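Long-range contact in putative capsular polysaccharide biosynthesis protein (Streptococcus pneumoniae serotype 4, PDB 6EWJ), which is probably a pyridoxal phosphate-dependent sugar aminotransferase of the DegT/DnrJ/EryC1 family, essential for teichoic acid biosynthesis in the pneumococcus: residues Cys60-Arg73 with Val258-Met270. Sequence-based numbering, arbitrary orientation.
Sequences CLNSATAALELILR and VTPAYKCNMTDIM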
loop_
_atom_site.group_PDB
_atom_site.type_symbol
_atom_site.label_atom_id
_atom_site.label_comp_id
_atom_site.label_asym_id
_atom_site.label_seq_id
_atom_site.Cartn_x
_atom_site.Cartn_y
_atom_site.Cartn_z
ATOM N N CYS A 60 -5.274 11.018 2.840
ATOM C CA CYS A 60 -3.894 10.692 3.148
ATOM C C CYS A 60 -3.751 9.191 2.927
ATOM O O CYS A 60 -4.624 8.406 3.341
ATOM C CB CYS A 60 -3.536 11.018 4.572
ATOM S SG CYS A 60 -3.053 12.727 4.788
ATOM N N LEU A 61 -2.686 8.818 2.208
ATOM C CA LEU A 61 -2.483 7.431 1.795
ATOM C C LEU A 61 -1.011 7.049 1.984
ATOM O O LEU A 61 -0.174 7.853 2.469
ATOM C CB LEU A 61 -2.896 7.300 0.334
ATOM C CG LEU A 61 -4.324 7.674 -0.096
ATOM C CD1 LEU A 61 -4.440 7.814 -1.595
ATOM C CD2 LEU A 61 -5.290 6.661 0.409
ATOM N N ASN A 62 -0.651 5.830 1.587
ATOM C CA ASN A 62 0.719 5.327 1.885
ATOM C C ASN A 62 1.825 5.661 0.899
ATOM O O ASN A 62 2.987 5.360 1.170
ATOM C CB ASN A 62 0.721 3.804 2.185
ATOM C CG ASN A 62 0.484 2.938 0.946
ATOM O OD1 ASN A 62 0.516 3.408 -0.210
ATOM N ND2 ASN A 62 0.195 1.659 1.187
ATOM N N SER A 63 1.469 6.310 -0.214
ATOM C CA SER A 63 2.423 6.791 -1.209
ATOM C C SER A 63 1.714 7.733 -2.153
ATOM O O SER A 63 0.450 7.725 -2.233
ATOM C CB SER A 63 3.091 5.650 -2.039
ATOM O OG SER A 63 2.201 5.100 -2.987
ATOM N N ALA A 64 2.488 8.581 -2.822
ATOM C CA ALA A 64 1.959 9.355 -3.914
ATOM C C ALA A 64 1.502 8.464 -5.052
ATOM O O ALA A 64 0.590 8.849 -5.808
ATOM C CB ALA A 64 3.005 10.355 -4.425
ATOM N N THR A 65 2.218 7.357 -5.283
ATOM C CA THR A 65 1.875 6.459 -6.343
ATOM C C THR A 65 0.470 5.901 -6.117
ATOM O O THR A 65 -0.323 5.860 -7.072
ATOM C CB THR A 65 2.879 5.281 -6.447
ATOM O OG1 THR A 65 4.184 5.782 -6.681
ATOM C CG2 THR A 65 2.553 4.385 -7.589
ATOM N N ALA A 66 0.177 5.481 -4.860
ATOM C CA ALA A 66 -1.185 5.117 -4.476
ATOM C C ALA A 66 -2.206 6.210 -4.772
ATOM O O ALA A 66 -3.306 5.921 -5.280
ATOM C CB ALA A 66 -1.253 4.701 -3.024
ATOM N N ALA A 67 -1.879 7.472 -4.410
ATOM C CA ALA A 67 -2.793 8.574 -4.608
ATOM C C ALA A 67 -3.095 8.807 -6.064
ATOM O O ALA A 67 -4.255 8.951 -6.463
ATOM C CB ALA A 67 -2.239 9.856 -3.975
ATOM N N LEU A 68 -2.039 8.856 -6.890
ATOM C CA LEU A 68 -2.223 9.072 -8.328
ATOM C C LEU A 68 -3.023 7.919 -8.959
ATOM O O LEU A 68 -3.996 8.133 -9.700
ATOM C CB LEU A 68 -0.875 9.240 -9.023
ATOM C CG LEU A 68 -0.798 9.897 -10.399
ATOM C CD1 LEU A 68 -1.506 11.250 -10.483
ATOM C CD2 LEU A 68 0.676 10.020 -10.823
ATOM N N GLU A 69 -2.668 6.688 -8.640
ATOM C CA GLU A 69 -3.507 5.562 -9.079
ATOM C C GLU A 69 -4.966 5.716 -8.685
ATOM O O GLU A 69 -5.875 5.430 -9.506
ATOM C CB GLU A 69 -2.958 4.180 -8.613
ATOM C CG GLU A 69 -3.609 3.032 -9.354
ATOM C CD GLU A 69 -2.849 1.691 -9.273
ATOM O OE1 GLU A 69 -1.610 1.676 -9.075
ATOM O OE2 GLU A 69 -3.480 0.625 -9.457
ATOM N N LEU A 70 -5.224 6.033 -7.409
ATOM C CA LEU A 70 -6.626 6.121 -6.954
ATOM C C LEU A 70 -7.397 7.209 -7.660
ATOM O O LEU A 70 -8.566 7.027 -7.964
ATOM C CB LEU A 70 -6.753 6.242 -5.444
ATOM C CG LEU A 70 -6.409 4.955 -4.652
ATOM C CD1 LEU A 70 -6.910 5.116 -3.229
ATOM C CD2 LEU A 70 -6.946 3.670 -5.271
ATOM N N ILE A 71 -6.742 8.327 -7.940
ATOM C CA ILE A 71 -7.375 9.383 -8.734
ATOM C C ILE A 71 -7.856 8.806 -10.084
ATOM O O ILE A 71 -9.010 8.983 -10.483
ATOM C CB ILE A 71 -6.414 10.582 -8.945
ATOM C CG1 ILE A 71 -6.162 11.283 -7.599
ATOM C CG2 ILE A 71 -6.991 11.554 -9.970
ATOM C CD1 ILE A 71 -5.024 12.278 -7.597
ATOM N N LEU A 72 -6.942 8.097 -10.760
ATOM C CA LEU A 72 -7.306 7.450 -11.990
ATOM C C LEU A 72 -8.429 6.466 -11.816
ATOM O O LEU A 72 -9.313 6.396 -12.663
ATOM C CB LEU A 72 -6.096 6.768 -12.634
ATOM C CG LEU A 72 -4.933 7.647 -13.056
ATOM C CD1 LEU A 72 -3.917 6.762 -13.777
ATOM C CD2 LEU A 72 -5.371 8.804 -13.932
ATOM N N ARG A 73 -8.404 5.676 -10.733
ATOM C CA ARG A 73 -9.484 4.711 -10.517
ATOM C C ARG A 73 -10.822 5.383 -10.156
ATOM O O ARG A 73 -11.881 4.911 -10.564
ATOM C CB ARG A 73 -9.104 3.647 -9.490
ATOM C CG ARG A 73 -7.960 2.775 -9.952
ATOM C CD ARG A 73 -7.623 1.689 -8.956
ATOM N NE ARG A 73 -6.545 0.858 -9.472
ATOM C CZ ARG A 73 -6.644 -0.091 -10.390
ATOM N NH1 ARG A 73 -7.803 -0.451 -10.936
ATOM N NH2 ARG A 73 -5.538 -0.733 -10.765
ATOM N N VAL A 258 -17.999 -3.276 -1.567
ATOM C CA VAL A 258 -18.749 -2.838 -2.767
ATOM C C VAL A 258 -17.990 -3.056 -4.057
ATOM O O VAL A 258 -18.594 -3.214 -5.108
ATOM C CB VAL A 258 -19.260 -1.377 -2.700
ATOM C CG1 VAL A 258 -20.297 -1.239 -1.587
ATOM C CG2 VAL A 258 -18.109 -0.385 -2.576
ATOM N N THR A 259 -16.675 -3.134 -3.953
ATOM C CA THR A 259 -15.818 -3.462 -5.084
ATOM C C THR A 259 -14.586 -4.116 -4.471
ATOM O O THR A 259 -14.232 -3.772 -3.347
ATOM C CB THR A 259 -15.492 -2.151 -5.882
ATOM O OG1 THR A 259 -14.811 -2.456 -7.087
ATOM C CG2 THR A 259 -14.639 -1.267 -5.106
ATOM N N PRO A 260 -13.907 -5.022 -5.203
ATOM C CA PRO A 260 -12.717 -5.657 -4.595
ATOM C C PRO A 260 -11.503 -4.735 -4.711
ATOM O O PRO A 260 -10.665 -4.918 -5.598
ATOM C CB PRO A 260 -12.540 -6.944 -5.434
ATOM C CG PRO A 260 -13.632 -6.915 -6.475
ATOM C CD PRO A 260 -14.069 -5.488 -6.591
ATOM N N ALA A 261 -11.398 -3.773 -3.784
ATOM C CA ALA A 261 -10.465 -2.675 -3.896
ATOM C C ALA A 261 -9.122 -2.946 -3.177
ATOM O O ALA A 261 -8.671 -4.099 -3.169
ATOM C CB ALA A 261 -11.125 -1.393 -3.461
ATOM N N TYR A 262 -8.440 -1.909 -2.705
ATOM C CA TYR A 262 -6.976 -1.899 -2.542
ATOM C C TYR A 262 -6.671 -1.644 -1.056
ATOM O O TYR A 262 -7.600 -1.655 -0.197
ATOM C CB TYR A 262 -6.293 -0.865 -3.498
ATOM C CG TYR A 262 -6.761 -1.082 -4.889
ATOM C CD1 TYR A 262 -6.146 -2.021 -5.712
ATOM C CD2 TYR A 262 -7.908 -0.426 -5.364
ATOM C CE1 TYR A 262 -6.655 -2.295 -6.996
ATOM C CE2 TYR A 262 -8.417 -0.695 -6.612
ATOM C CZ TYR A 262 -7.810 -1.654 -7.405
ATOM O OH TYR A 262 -8.367 -1.891 -8.629
ATOM N N LYS A 263 -5.401 -1.425 -0.743
ATOM C CA LYS A 263 -4.953 -1.421 0.625
ATOM C C LYS A 263 -3.819 -0.433 0.649
ATOM O O LYS A 263 -2.650 -0.800 0.508
ATOM C CB LYS A 263 -4.552 -2.868 1.031
ATOM C CG LYS A 263 -4.061 -3.032 2.432
ATOM C CD LYS A 263 -5.008 -2.416 3.471
ATOM C CE LYS A 263 -4.491 -2.616 4.896
ATOM N NZ LYS A 263 -5.127 -1.702 5.879
ATOM N N CYS A 264 -4.166 0.860 0.806
ATOM C CA CYS A 264 -3.157 1.883 0.826
ATOM C C CYS A 264 -3.430 3.044 1.734
ATOM O O CYS A 264 -2.953 4.149 1.487
ATOM C CB CYS A 264 -2.895 2.369 -0.606
ATOM S SG CYS A 264 -4.369 2.891 -1.487
ATOM N N ASN A 265 -4.081 2.764 2.845
ATOM C CA ASN A 265 -4.342 3.745 3.915
ATOM C C ASN A 265 -3.081 4.147 4.657
ATOM O O ASN A 265 -2.058 3.435 4.594
ATOM C CB ASN A 265 -5.355 3.171 4.927
ATOM C CG ASN A 265 -4.888 1.865 5.524
ATOM O OD1 ASN A 265 -4.592 0.887 4.788
ATOM N ND2 ASN A 265 -4.833 1.783 6.837
ATOM N N MET A 266 -3.124 5.356 5.227
ATOM C CA MET A 266 -2.067 5.928 6.087
ATOM C C MET A 266 -2.292 5.602 7.541
ATOM O O MET A 266 -3.441 5.715 8.045
ATOM C CB MET A 266 -1.982 7.463 5.920
ATOM C CG MET A 266 -0.825 8.028 6.714
ATOM S SD MET A 266 -0.637 9.807 6.725
ATOM C CE MET A 266 0.195 9.914 5.121
ATOM N N THR A 267 -1.229 5.179 8.226
ATOM C CA THR A 267 -1.322 4.893 9.633
ATOM C C THR A 267 -1.144 6.200 10.437
ATOM O O THR A 267 -0.510 7.161 9.961
ATOM C CB THR A 267 -0.229 3.935 10.110
ATOM O OG1 THR A 267 1.053 4.529 9.898
ATOM C CG2 THR A 267 -0.268 2.571 9.405
ATOM N N ASP A 268 -1.614 6.169 11.670
ATOM C CA ASP A 268 -1.398 7.290 12.592
ATOM C C ASP A 268 0.074 7.465 12.985
ATOM O O ASP A 268 0.483 8.520 13.438
ATOM C CB ASP A 268 -2.301 7.149 13.853
ATOM C CG ASP A 268 -3.655 7.841 13.694
ATOM O OD1 ASP A 268 -4.129 8.098 12.559
ATOM O OD2 ASP A 268 -4.255 8.150 14.724
ATOM N N ILE A 269 0.858 6.379 12.810
ATOM C CA ILE A 269 2.297 6.423 13.002
ATOM C C ILE A 269 2.887 7.426 12.007
ATOM O O ILE A 269 3.543 8.425 12.401
ATOM C CB ILE A 269 2.946 5.047 12.861
ATOM C CG1 ILE A 269 2.527 4.169 14.037
ATOM C CG2 ILE A 269 4.469 5.162 12.835
ATOM C CD1 ILE A 269 2.839 2.700 13.869
ATOM N N MET A 270 2.557 7.218 10.734
ATOM C CA MET A 270 2.974 8.142 9.645
ATOM C C MET A 270 2.312 9.512 9.806
ATOM O O MET A 270 2.980 10.563 9.599
ATOM C CB MET A 270 2.588 7.580 8.295
ATOM C CG MET A 270 3.632 6.623 7.683
ATOM S SD MET A 270 4.246 5.428 8.837
ATOM C CE MET A 270 2.865 4.423 9.051
HETATM O O HOH W 1 -5.763 6.844 5.062
HETATM O O HOH W 2 -0.428 1.312 4.193
#
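R73 and Y262 meet at one end of this contact, and the arginine, followed outward, shows how one side chain divides its surfaces: the stem packs on Y262, while the head meets Y262 with a face and E69 with an edge. CB and CG lead outward with CD anti to CA (chi2 -178°), bringing R73 CD to 3.4 Å from Y262 CE2. Beyond it, NE and CZ come close to Y262 CZ and OH, and the hydroxyl lies over one guanidinium face, 2.8 Å from R73 NH1 but badly angled for a hydrogen bond; the two planes are inclined by 32°. The guanidinium edge is used within the helix: NE and NH2 both donate, nearly in plane, to E69 OE2, with NH2 at 2.8 Å in a salt bridge. Further along, C264 lies against the helix 64-74, its SG 3.8 Å from L70 CD1 and its CB 3.7 Å from A66 CB. Where the strand 58-61 ends, N62 N donates to C264 O at 2.9 Å, a bent bond (138°), and water joins C60 O to M266 N. M266 turns toward the strand, placing CE 3.4 Å from L61 O. A64 and T65, on the opening turn of this helix, contact the cofactor when it is bound, while Y262 stacks on H99 of the second subunit. The paired bonds to E69 probably fix the guanidinium's rotation, presenting its face for Y262 to pack against; the N62-C264 bond and C264's packing join the cofactor-binding helix to a segment at the dimer interface.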